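Local structure of oxalate biosynthetic component 1 (Burkholderia thailandensis, 5IKY) at residues A[594-599]-A[634-639]; A[573-578]-A[638-643]; A[448-453]-A[462-467]. The protein probably makes oxalate as a bifunctional enzyme that joins a serine hydrolase of the alpha/beta-hydrolase class to an additional lyase activity. One frame throughout, in Å; residues are numbered along the deposited sequence.

Contact 1. Residues A[594-599]-A[634-639]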
ATOM      1  N   GLU A 594      13.826   1.951 -20.340  1.00122.55           N
ATOM      2  CA  GLU A 594      13.844   1.780 -18.893  1.00116.10           C
ATOM      3  C   GLU A 594      14.229   3.084 -18.204  1.00113.07           C
ATOM      4  O   GLU A 594      13.746   3.386 -17.114  1.00114.56           O
ATOM      5  CB  GLU A 594      14.810   0.663 -18.493  1.00105.17           C
ATOM      6  N   HIS A 595      15.098   3.856 -18.850  1.00 97.91           N
ATOM      7  CA  HIS A 595      15.509   5.149 -18.320  1.00 93.52           C
ATOM      8  C   HIS A 595      14.378   6.163 -18.443  1.00100.84           C
ATOM      9  O   HIS A 595      14.075   6.888 -17.495  1.00 97.56           O
ATOM     10  CB  HIS A 595      16.757   5.663 -19.044  1.00 86.56           C
ATOM     11  CG  HIS A 595      17.253   6.978 -18.529  1.00101.51           C
ATOM     12  ND1 HIS A 595      17.692   7.153 -17.234  1.00109.65           N
ATOM     13  CD2 HIS A 595      17.376   8.184 -19.133  1.00 97.71           C
ATOM     14  CE1 HIS A 595      18.064   8.409 -17.063  1.00109.16           C
ATOM     15  NE2 HIS A 595      17.882   9.056 -18.201  1.00101.78           N
ATOM     16  N   VAL A 596      13.756   6.201 -19.618  1.00101.34           N
ATOM     17  CA  VAL A 596      12.658   7.124 -19.886  1.00 93.62           C
ATOM     18  C   VAL A 596      11.468   6.857 -18.970  1.00 87.05           C
ATOM     19  O   VAL A 596      10.955   7.771 -18.322  1.00 87.26           O
ATOM     20  CB  VAL A 596      12.199   7.036 -21.357  1.00 87.05           C
ATOM     21  CG1 VAL A 596      10.873   7.759 -21.551  1.00 87.98           C
ATOM     22  CG2 VAL A 596      13.262   7.609 -22.280  1.00 83.00           C
ATOM     23  N   LEU A 597      11.041   5.598 -18.912  1.00 86.23           N
ATOM     24  CA  LEU A 597       9.893   5.206 -18.100  1.00 91.31           C
ATOM     25  C   LEU A 597      10.087   5.521 -16.617  1.00 96.55           C
ATOM     26  O   LEU A 597       9.147   5.939 -15.941  1.00 92.43           O
ATOM     27  CB  LEU A 597       9.604   3.715 -18.280  1.00 92.87           C
ATOM     28  CG  LEU A 597       8.884   3.341 -19.577  1.00 96.16           C
ATOM     29  CD1 LEU A 597       9.166   1.894 -19.955  1.00 94.34           C
ATOM     30  CD2 LEU A 597       7.388   3.582 -19.437  1.00 87.35           C
ATOM     31  N   THR A 598      11.302   5.320 -16.116  1.00108.73           N
ATOM     32  CA  THR A 598      11.611   5.637 -14.725  1.00108.12           C
ATOM     33  C   THR A 598      11.566   7.142 -14.492  1.00 97.77           C
ATOM     34  O   THR A 598      11.087   7.605 -13.456  1.00 92.60           O
ATOM     35  CB  THR A 598      12.994   5.102 -14.304  1.00104.20           C
ATOM     36  OG1 THR A 598      13.935   5.321 -15.361  1.00131.33           O
ATOM     37  CG2 THR A 598      12.920   3.613 -14.001  1.00 83.81           C
ATOM     38  N   ALA A 599      12.069   7.900 -15.460  1.00 85.09           N
ATOM     39  CA  ALA A 599      12.033   9.355 -15.384  1.00 84.69           C
ATOM     40  C   ALA A 599      10.593   9.850 -15.443  1.00 94.15           C
ATOM     41  O   ALA A 599      10.195  10.722 -14.675  1.00103.00           O
ATOM     42  CB  ALA A 599      12.857   9.970 -16.505  1.00 75.34           C
ATOM     43  N   LEU A 634      10.701   5.438 -26.419  1.00 93.37           N
ATOM     44  CA  LEU A 634      11.665   6.136 -27.259  1.00 92.05           C
ATOM     45  C   LEU A 634      11.021   7.306 -27.990  1.00 92.64           C
ATOM     46  O   LEU A 634      11.512   8.434 -27.927  1.00 94.43           O
ATOM     47  CB  LEU A 634      12.299   5.175 -28.266  1.00 97.44           C
ATOM     48  CG  LEU A 634      13.197   4.089 -27.675  1.00 86.17           C
ATOM     49  CD1 LEU A 634      13.916   3.325 -28.779  1.00 77.69           C
ATOM     50  CD2 LEU A 634      14.187   4.700 -26.698  1.00 73.16           C
ATOM     51  N   ASN A 635       9.920   7.031 -28.683  1.00 89.38           N
ATOM     52  CA  ASN A 635       9.197   8.068 -29.406  1.00 94.56           C
ATOM     53  C   ASN A 635       8.630   9.120 -28.460  1.00 90.95           C
ATOM     54  O   ASN A 635       8.531  10.293 -28.815  1.00 90.19           O
ATOM     55  CB  ASN A 635       8.074   7.455 -30.241  1.00 89.96           C
ATOM     56  CG  ASN A 635       8.596   6.630 -31.399  1.00 90.22           C
ATOM     57  OD1 ASN A 635       9.035   7.174 -32.414  1.00 91.90           O
ATOM     58  ND2 ASN A 635       8.548   5.311 -31.257  1.00 84.98           N
ATOM     59  N   PHE A 636       8.262   8.690 -27.257  1.00 82.45           N
ATOM     60  CA  PHE A 636       7.791   9.603 -26.224  1.00 79.19           C
ATOM     61  C   PHE A 636       8.860  10.640 -25.911  1.00 80.37           C
ATOM     62  O   PHE A 636       8.572  11.832 -25.804  1.00 84.41           O
ATOM     63  CB  PHE A 636       7.411   8.837 -24.957  1.00 75.82           C
ATOM     64  CG  PHE A 636       6.981   9.718 -23.818  1.00 81.68           C
ATOM     65  CD1 PHE A 636       5.676  10.170 -23.728  1.00 84.03           C
ATOM     66  CD2 PHE A 636       7.881  10.088 -22.831  1.00 90.10           C
ATOM     67  CE1 PHE A 636       5.276  10.977 -22.682  1.00 84.40           C
ATOM     68  CE2 PHE A 636       7.488  10.896 -21.780  1.00 88.66           C
ATOM     69  CZ  PHE A 636       6.184  11.340 -21.706  1.00 87.23           C
ATOM     70  N   ALA A 637      10.094  10.170 -25.768  1.00 85.27           N
ATOM     71  CA  ALA A 637      11.228  11.049 -25.517  1.00 88.82           C
ATOM     72  C   ALA A 637      11.430  12.002 -26.689  1.00 81.28           C
ATOM     73  O   ALA A 637      11.632  13.199 -26.496  1.00 86.77           O
ATOM     74  CB  ALA A 637      12.485  10.235 -25.267  1.00 94.82           C
ATOM     75  N   ARG A 638      11.369  11.460 -27.902  1.00 83.33           N
ATOM     76  CA  ARG A 638      11.460  12.269 -29.112  1.00 77.74           C
ATOM     77  C   ARG A 638      10.327  13.287 -29.160  1.00 84.13           C
ATOM     78  O   ARG A 638      10.514  14.426 -29.585  1.00 86.65           O
ATOM     79  CB  ARG A 638      11.414  11.384 -30.360  1.00 75.27           C
ATOM     80  CG  ARG A 638      12.472  10.293 -30.399  1.00 88.36           C
ATOM     81  CD  ARG A 638      12.291   9.395 -31.617  1.00 87.02           C
ATOM     82  NE  ARG A 638      12.343  10.144 -32.871  1.00 83.03           N
ATOM     83  CZ  ARG A 638      11.328  10.252 -33.723  1.00 87.07           C
ATOM     84  NH1 ARG A 638      10.171   9.655 -33.464  1.00 89.02           N
ATOM     85  NH2 ARG A 638      11.468  10.955 -34.840  1.00 76.84           N
ATOM     86  N   GLU A 639       9.153  12.862 -28.712  1.00 88.31           N
ATOM     87  CA  GLU A 639       7.955  13.688 -28.756  1.00 94.96           C
ATOM     88  C   GLU A 639       8.061  14.883 -27.810  1.00100.44           C
ATOM     89  O   GLU A 639       7.412  15.908 -28.017  1.00105.05           O
ATOM     90  CB  GLU A 639       6.729  12.842 -28.406  1.00 98.52           C
ATOM     91  CG  GLU A 639       5.403  13.421 -28.854  1.00102.40           C
ATOM     92  CD  GLU A 639       4.253  12.459 -28.620  1.00114.90           C
ATOM     93  OE1 GLU A 639       4.329  11.660 -27.661  1.00118.43           O
ATOM     94  OE2 GLU A 639       3.281  12.495 -29.400  1.00117.34           O
TER
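V596 and A637 are the nearest CA pair, 7.0 Å apart, where helix 592-602 packs against helix 629-641 in the cap domain. This helix-helix contact is small and apolar, and it is carried from the first helix by V596 alone, whose two methyls are shared between neighbouring residues of the second. CG1 stands opposite the backbone N (chi1 167°) and comes at the F636 ring on a slant, with CG1 of V596 4.0 Å from CD2 of F636. F636 also has its CG anti to the backbone N (chi1 177°), which swings the ring out beside its own helix and toward the neighbouring one; from there it also touches I607 and, on helix 562-579, L575. Polar residues of 634-639 find their partners away from helix 592-602. N635 bonds through its amide to the backbone of P631 on the same helix and of the more distant Y672 and V674, R638 forms a salt bridge with D652, and E639 does so with R616. The second methyl of V596 settles over the short side chain beside the phenylalanine: CG2 of V596 lies 4.1 Å from CB of A637.

Contact 2. Residues A[573-578]-A[638-643]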
ATOM      1  N   ASP A 573       8.208  20.290 -19.156  1.00 76.67           N
ATOM      2  CA  ASP A 573       9.478  20.980 -19.367  1.00 70.19           C
ATOM      3  C   ASP A 573      10.572  20.402 -18.473  1.00 78.63           C
ATOM      4  O   ASP A 573      11.709  20.212 -18.906  1.00 78.64           O
ATOM      5  CB  ASP A 573       9.328  22.481 -19.105  1.00 73.81           C
ATOM      6  CG  ASP A 573       8.682  23.216 -20.264  1.00 84.87           C
ATOM      7  OD1 ASP A 573       8.952  22.848 -21.423  1.00 97.01           O
ATOM      8  OD2 ASP A 573       7.910  24.165 -20.017  1.00 87.83           O
ATOM      9  N   ARG A 574      10.214  20.121 -17.225  1.00 65.67           N
ATOM     10  CA  ARG A 574      11.155  19.571 -16.259  1.00 66.67           C
ATOM     11  C   ARG A 574      11.552  18.141 -16.616  1.00 81.02           C
ATOM     12  O   ARG A 574      12.689  17.726 -16.383  1.00 86.25           O
ATOM     13  CB  ARG A 574      10.562  19.620 -14.849  1.00 55.73           C
ATOM     14  CG  ARG A 574      10.531  21.012 -14.234  1.00 56.60           C
ATOM     15  CD  ARG A 574       9.886  20.997 -12.852  1.00 64.57           C
ATOM     16  NE  ARG A 574      10.257  19.808 -12.088  1.00 94.57           N
ATOM     17  CZ  ARG A 574      11.393  19.675 -11.410  1.00101.81           C
ATOM     18  NH1 ARG A 574      12.280  20.662 -11.396  1.00111.10           N
ATOM     19  NH2 ARG A 574      11.644  18.555 -10.745  1.00 89.31           N
ATOM     20  N   LEU A 575      10.612  17.387 -17.178  1.00 80.31           N
ATOM     21  CA  LEU A 575      10.904  16.032 -17.628  1.00 71.82           C
ATOM     22  C   LEU A 575      11.785  16.074 -18.869  1.00 70.61           C
ATOM     23  O   LEU A 575      12.696  15.262 -19.021  1.00 70.74           O
ATOM     24  CB  LEU A 575       9.616  15.261 -17.917  1.00 70.39           C
ATOM     25  CG  LEU A 575       9.802  13.842 -18.462  1.00 67.82           C
ATOM     26  CD1 LEU A 575      10.674  13.008 -17.529  1.00 68.69           C
ATOM     27  CD2 LEU A 575       8.457  13.172 -18.677  1.00 65.03           C
ATOM     28  N   ALA A 576      11.512  17.032 -19.748  1.00 59.29           N
ATOM     29  CA  ALA A 576      12.274  17.184 -20.982  1.00 74.73           C
ATOM     30  C   ALA A 576      13.725  17.562 -20.697  1.00 91.34           C
ATOM     31  O   ALA A 576      14.644  17.052 -21.335  1.00 89.69           O
ATOM     32  CB  ALA A 576      11.623  18.225 -21.880  1.00 63.23           C
ATOM     33  N   ALA A 577      13.922  18.457 -19.734  1.00 99.63           N
ATOM     34  CA  ALA A 577      15.262  18.903 -19.370  1.00 80.81           C
ATOM     35  C   ALA A 577      16.065  17.769 -18.741  1.00 81.98           C
ATOM     36  O   ALA A 577      17.259  17.620 -19.006  1.00 86.94           O
ATOM     37  CB  ALA A 577      15.187  20.089 -18.423  1.00 64.19           C
ATOM     38  N   HIS A 578      15.403  16.972 -17.909  1.00 66.62           N
ATOM     39  CA  HIS A 578      16.055  15.840 -17.262  1.00 73.34           C
ATOM     40  C   HIS A 578      16.478  14.783 -18.278  1.00 80.52           C
ATOM     41  O   HIS A 578      17.524  14.152 -18.128  1.00 81.43           O
ATOM     42  CB  HIS A 578      15.134  15.215 -16.215  1.00 64.34           C
ATOM     43  CG  HIS A 578      15.716  14.010 -15.544  1.00 78.29           C
ATOM     44  ND1 HIS A 578      15.205  12.741 -15.716  1.00 86.04           N
ATOM     45  CD2 HIS A 578      16.768  13.880 -14.700  1.00 74.42           C
ATOM     46  CE1 HIS A 578      15.915  11.883 -15.006  1.00 76.49           C
ATOM     47  NE2 HIS A 578      16.869  12.549 -14.380  1.00 76.32           N
ATOM     48  N   ARG A 638      11.369  11.460 -27.902  1.00 83.33           N
ATOM     49  CA  ARG A 638      11.460  12.269 -29.112  1.00 77.74           C
ATOM     50  C   ARG A 638      10.327  13.287 -29.160  1.00 84.13           C
ATOM     51  O   ARG A 638      10.514  14.426 -29.585  1.00 86.65           O
ATOM     52  CB  ARG A 638      11.414  11.384 -30.360  1.00 75.27           C
ATOM     53  CG  ARG A 638      12.472  10.293 -30.399  1.00 88.36           C
ATOM     54  CD  ARG A 638      12.291   9.395 -31.617  1.00 87.02           C
ATOM     55  NE  ARG A 638      12.343  10.144 -32.871  1.00 83.03           N
ATOM     56  CZ  ARG A 638      11.328  10.252 -33.723  1.00 87.07           C
ATOM     57  NH1 ARG A 638      10.171   9.655 -33.464  1.00 89.02           N
ATOM     58  NH2 ARG A 638      11.468  10.955 -34.840  1.00 76.84           N
ATOM     59  N   GLU A 639       9.153  12.862 -28.712  1.00 88.31           N
ATOM     60  CA  GLU A 639       7.955  13.688 -28.756  1.00 94.96           C
ATOM     61  C   GLU A 639       8.061  14.883 -27.810  1.00100.44           C
ATOM     62  O   GLU A 639       7.412  15.908 -28.017  1.00105.05           O
ATOM     63  CB  GLU A 639       6.729  12.842 -28.406  1.00 98.52           C
ATOM     64  CG  GLU A 639       5.403  13.421 -28.854  1.00102.40           C
ATOM     65  CD  GLU A 639       4.253  12.459 -28.620  1.00114.90           C
ATOM     66  OE1 GLU A 639       4.329  11.660 -27.661  1.00118.43           O
ATOM     67  OE2 GLU A 639       3.281  12.495 -29.400  1.00117.34           O
ATOM     68  N   LEU A 640       8.886  14.745 -26.779  1.00 91.21           N
ATOM     69  CA  LEU A 640       9.035  15.787 -25.768  1.00 85.10           C
ATOM     70  C   LEU A 640      10.213  16.719 -26.042  1.00 77.76           C
ATOM     71  O   LEU A 640      10.165  17.902 -25.708  1.00 78.63           O
ATOM     72  CB  LEU A 640       9.195  15.157 -24.380  1.00 77.94           C
ATOM     73  CG  LEU A 640       7.955  15.135 -23.484  1.00 76.92           C
ATOM     74  CD1 LEU A 640       6.794  14.426 -24.169  1.00 78.69           C
ATOM     75  CD2 LEU A 640       8.276  14.480 -22.147  1.00 71.66           C
ATOM     76  N   LEU A 641      11.267  16.185 -26.652  1.00 81.77           N
ATOM     77  CA  LEU A 641      12.496  16.945 -26.842  1.00 85.76           C
ATOM     78  C   LEU A 641      12.488  17.778 -28.123  1.00 93.08           C
ATOM     79  O   LEU A 641      13.000  18.896 -28.144  1.00 96.36           O
ATOM     80  CB  LEU A 641      13.703  16.005 -26.837  1.00 87.53           C
ATOM     81  CG  LEU A 641      13.907  15.204 -25.549  1.00 81.09           C
ATOM     82  CD1 LEU A 641      15.265  14.524 -25.541  1.00 81.10           C
ATOM     83  CD2 LEU A 641      13.742  16.091 -24.327  1.00 79.25           C
ATOM     84  N   VAL A 642      11.910  17.228 -29.187  1.00 97.59           N
ATOM     85  CA  VAL A 642      11.854  17.914 -30.479  1.00 96.78           C
ATOM     86  C   VAL A 642      11.165  19.290 -30.447  1.00 90.92           C
ATOM     87  O   VAL A 642      11.714  20.254 -30.985  1.00 98.69           O
ATOM     88  CB  VAL A 642      11.159  17.030 -31.548  1.00 94.27           C
ATOM     89  CG1 VAL A 642      10.760  17.856 -32.763  1.00 86.13           C
ATOM     90  CG2 VAL A 642      12.069  15.884 -31.956  1.00 85.91           C
ATOM     91  N   PRO A 643       9.972  19.400 -29.822  1.00 95.54           N
ATOM     92  CA  PRO A 643       9.322  20.718 -29.864  1.00 95.74           C
ATOM     93  C   PRO A 643      10.108  21.810 -29.139  1.00101.97           C
ATOM     94  O   PRO A 643       9.948  22.990 -29.454  1.00102.20           O
ATOM     95  CB  PRO A 643       7.980  20.475 -29.158  1.00 85.13           C
ATOM     96  CG  PRO A 643       7.772  19.005 -29.209  1.00 92.35           C
ATOM     97  CD  PRO A 643       9.137  18.413 -29.115  1.00 86.54           C
TER
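In the helical cap domain, helix 562-579 lies against helix 629-641 through two adjacent residues on each side, L575 and A576 facing L640 and L641. The backbones come close here, with the CA atoms of A576 and L641 only 5.9 Å apart, an approach that the single methyl of A576 permits. L641 reaches back with its branched end: its CG is anti to the carbonyl carbon (chi1 -60°), and CD2 of L641 comes to rest 3.9 Å from CB of A576. The same methyl lies against the backbone of that turn, where it also touches the A576 carbonyl oxygen. Next to this pair the leucines L575 and L640 meet methyl to methyl, CD2 of L575 lying 3.7 Å from CD2 of L640, which also packs on CG of L575. A further backbone neighbour is the carbonyl O of L640, 4.1 Å from CB of A576. Charged groups sit to the side: D573 makes salt bridges with R569 and with R644, a residue the A576 side chain also touches. No hydrogen bond spans the two segments, and all four touching residues are buried, so the helices are held here by close-fitting methyl groups and the exclusion of water.

Contact 3. Residues A[448-453]-A[462-467]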
ATOM      1  N   ILE A 448      -5.593  16.906  17.742  1.00 57.59           N
ATOM      2  CA  ILE A 448      -4.800  16.487  18.891  1.00 48.52           C
ATOM      3  C   ILE A 448      -4.598  14.978  18.908  1.00 53.03           C
ATOM      4  O   ILE A 448      -5.564  14.215  18.865  1.00 46.50           O
ATOM      5  CB  ILE A 448      -5.453  16.916  20.214  1.00 49.46           C
ATOM      6  CG1 ILE A 448      -5.633  18.436  20.255  1.00 44.70           C
ATOM      7  CG2 ILE A 448      -4.620  16.446  21.397  1.00 41.79           C
ATOM      8  CD1 ILE A 448      -6.415  18.919  21.456  1.00 42.60           C
ATOM      9  N   SER A 449      -3.340  14.552  18.970  1.00 40.52           N
ATOM     10  CA  SER A 449      -3.017  13.133  19.041  1.00 47.99           C
ATOM     11  C   SER A 449      -2.342  12.777  20.363  1.00 53.29           C
ATOM     12  O   SER A 449      -1.850  13.650  21.081  1.00 44.62           O
ATOM     13  CB  SER A 449      -2.122  12.723  17.869  1.00 39.35           C
ATOM     14  OG  SER A 449      -2.787  12.917  16.633  1.00 68.28           O
ATOM     15  N   LEU A 450      -2.319  11.484  20.673  1.00 52.91           N
ATOM     16  CA  LEU A 450      -1.764  11.002  21.930  1.00 41.49           C
ATOM     17  C   LEU A 450      -0.687   9.943  21.722  1.00 41.81           C
ATOM     18  O   LEU A 450      -0.825   9.062  20.872  1.00 47.56           O
ATOM     19  CB  LEU A 450      -2.877  10.428  22.808  1.00 48.34           C
ATOM     20  CG  LEU A 450      -2.469   9.733  24.107  1.00 43.19           C
ATOM     21  CD1 LEU A 450      -1.920  10.745  25.095  1.00 51.73           C
ATOM     22  CD2 LEU A 450      -3.639   8.971  24.705  1.00 54.02           C
ATOM     23  N   LEU A 451       0.387  10.035  22.499  1.00 45.32           N
ATOM     24  CA  LEU A 451       1.363   8.957  22.568  1.00 64.64           C
ATOM     25  C   LEU A 451       1.579   8.570  24.027  1.00 60.17           C
ATOM     26  O   LEU A 451       1.434   9.396  24.927  1.00 58.70           O
ATOM     27  CB  LEU A 451       2.685   9.362  21.902  1.00 55.48           C
ATOM     28  CG  LEU A 451       3.672  10.299  22.605  1.00 62.28           C
ATOM     29  CD1 LEU A 451       4.636   9.531  23.505  1.00 60.26           C
ATOM     30  CD2 LEU A 451       4.444  11.098  21.574  1.00 47.47           C
ATOM     31  N   LEU A 452       1.915   7.308  24.257  1.00 68.63           N
ATOM     32  CA  LEU A 452       2.233   6.829  25.593  1.00 43.46           C
ATOM     33  C   LEU A 452       3.422   5.876  25.517  1.00 54.32           C
ATOM     34  O   LEU A 452       3.465   5.005  24.649  1.00 69.86           O
ATOM     35  CB  LEU A 452       1.023   6.140  26.228  1.00 44.31           C
ATOM     36  CG  LEU A 452      -0.149   7.030  26.646  1.00 48.04           C
ATOM     37  CD1 LEU A 452      -1.317   6.185  27.124  1.00 59.71           C
ATOM     38  CD2 LEU A 452       0.280   7.997  27.735  1.00 53.27           C
ATOM     39  N   PRO A 453       4.395   6.046  26.426  1.00 73.70           N
ATOM     40  CA  PRO A 453       5.630   5.254  26.454  1.00 63.47           C
ATOM     41  C   PRO A 453       5.482   3.901  27.148  1.00 56.69           C
ATOM     42  O   PRO A 453       4.878   3.822  28.218  1.00 86.25           O
ATOM     43  CB  PRO A 453       6.589   6.152  27.235  1.00 58.36           C
ATOM     44  CG  PRO A 453       5.699   6.881  28.187  1.00 58.86           C
ATOM     45  CD  PRO A 453       4.394   7.100  27.457  1.00 51.54           C
ATOM     46  N   ASP A 462      -8.293   3.617  25.247  1.00 62.46           N
ATOM     47  CA  ASP A 462      -9.326   4.059  26.185  1.00 60.19           C
ATOM     48  C   ASP A 462      -9.197   5.538  26.545  1.00 70.33           C
ATOM     49  O   ASP A 462     -10.200   6.248  26.632  1.00 72.96           O
ATOM     50  CB  ASP A 462      -9.291   3.211  27.461  1.00 58.73           C
ATOM     51  CG  ASP A 462      -9.837   1.807  27.245  1.00 81.54           C
ATOM     52  OD1 ASP A 462     -10.790   1.654  26.453  1.00 75.41           O
ATOM     53  OD2 ASP A 462      -9.314   0.858  27.868  1.00 76.33           O
ATOM     54  N   VAL A 463      -7.968   6.002  26.753  1.00 60.66           N
ATOM     55  CA  VAL A 463      -7.743   7.405  27.087  1.00 61.40           C
ATOM     56  C   VAL A 463      -8.046   8.303  25.890  1.00 68.34           C
ATOM     57  O   VAL A 463      -8.678   9.351  26.039  1.00 65.88           O
ATOM     58  CB  VAL A 463      -6.298   7.653  27.569  1.00 49.47           C
ATOM     59  CG1 VAL A 463      -5.989   9.142  27.617  1.00 47.05           C
ATOM     60  CG2 VAL A 463      -6.083   7.024  28.936  1.00 55.89           C
ATOM     61  N   ALA A 464      -7.609   7.880  24.706  1.00 53.45           N
ATOM     62  CA  ALA A 464      -7.849   8.646  23.484  1.00 45.09           C
ATOM     63  C   ALA A 464      -9.339   8.801  23.198  1.00 60.22           C
ATOM     64  O   ALA A 464      -9.786   9.860  22.753  1.00 55.63           O
ATOM     65  CB  ALA A 464      -7.154   7.992  22.305  1.00 52.22           C
ATOM     66  N   ILE A 465     -10.105   7.743  23.449  1.00 56.04           N
ATOM     67  CA  ILE A 465     -11.555   7.794  23.289  1.00 58.22           C
ATOM     68  C   ILE A 465     -12.174   8.761  24.290  1.00 57.90           C
ATOM     69  O   ILE A 465     -13.009   9.592  23.929  1.00 50.13           O
ATOM     70  CB  ILE A 465     -12.204   6.408  23.469  1.00 62.75           C
ATOM     71  CG1 ILE A 465     -11.717   5.438  22.397  1.00 56.58           C
ATOM     72  CG2 ILE A 465     -13.721   6.511  23.417  1.00 49.78           C
ATOM     73  CD1 ILE A 465     -12.155   4.015  22.644  1.00 60.83           C
ATOM     74  N   ALA A 466     -11.749   8.648  25.545  1.00 59.40           N
ATOM     75  CA  ALA A 466     -12.289   9.464  26.631  1.00 65.74           C
ATOM     76  C   ALA A 466     -12.089  10.953  26.382  1.00 56.30           C
ATOM     77  O   ALA A 466     -12.953  11.767  26.705  1.00 79.60           O
ATOM     78  CB  ALA A 466     -11.651   9.065  27.954  1.00 50.19           C
ATOM     79  N   LEU A 467     -10.946  11.303  25.806  1.00 64.93           N
ATOM     80  CA  LEU A 467     -10.612  12.696  25.550  1.00 55.82           C
ATOM     81  C   LEU A 467     -11.105  13.140  24.177  1.00 57.52           C
ATOM     82  O   LEU A 467     -10.936  14.299  23.797  1.00 58.82           O
ATOM     83  CB  LEU A 467      -9.102  12.907  25.665  1.00 58.20           C
ATOM     84  CG  LEU A 467      -8.492  12.594  27.032  1.00 55.93           C
ATOM     85  CD1 LEU A 467      -6.981  12.724  26.983  1.00 53.80           C
ATOM     86  CD2 LEU A 467      -9.075  13.515  28.094  1.00 48.36           C
TER
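L450, on strand 446-451, meets V463 and A464 of helix 460-466, the CA atoms of L450 and A464 lying 6.7 Å apart. Starting from the backbone, CB of L450 leaves the sheet toward the helix but is still 4.9 Å from CB of A464. CG continues anti to the backbone N (chi1 173°), which carries the fork outward, yet CG of L450 is still 5.0 Å from CG1 of V463. The two methyls then part. CD1 of L450 turns off along the strand and comes 4.4 Å from CD2 of L452, two residues on, just past the strand's end, whose CB likewise points toward the helix. CD2 does the touching: this one methyl of L450 sits 3.7 Å from CG1 of V463, and it also lies over the start of the next residue, 4.1 Å from N of A464. CB of A464 is a looser neighbour. The leucine and valine side chains cross at about a right angle. Around them, L469 also packs on L450, A428 of helix 418-442 adjoins V463, and I472 of strand 471-474 adjoins A464. The strand itself is flanked by parallel strands 375-380 and 471-474. Strand 446-451, helix 460-466 and strand 471-474 form a beta-alpha-beta crossover whose helix covers the sheet through apolar side chains, as in TIM barrels, consistent with the clan of the beta-keto acid cleavage family to which earlier strands of this sheet belong.

In the fold
Contacts 1 and 2 belong together: both use helix 629-641, their centres lie 9 Å apart, and they touch where L575 meets F636 and A599, and where A599 meets H578. Helices 562-579 and 592-602, successive in the chain, thereby pack on one another as well as on helix 629-641, giving a three-helix cluster in the cap domain. Contact 3 is about 49 Å from contact 1 and 51 Å from contact 2, centre to centre, in the parallel sheet region. All three are buried and apolar, without hydrogen bonds across. Contact 1 includes a phenylalanine that is partly exposed as a residue, contact 2 relies on leucine and alanine between close backbones, and contact 3 joins a helix to a strand.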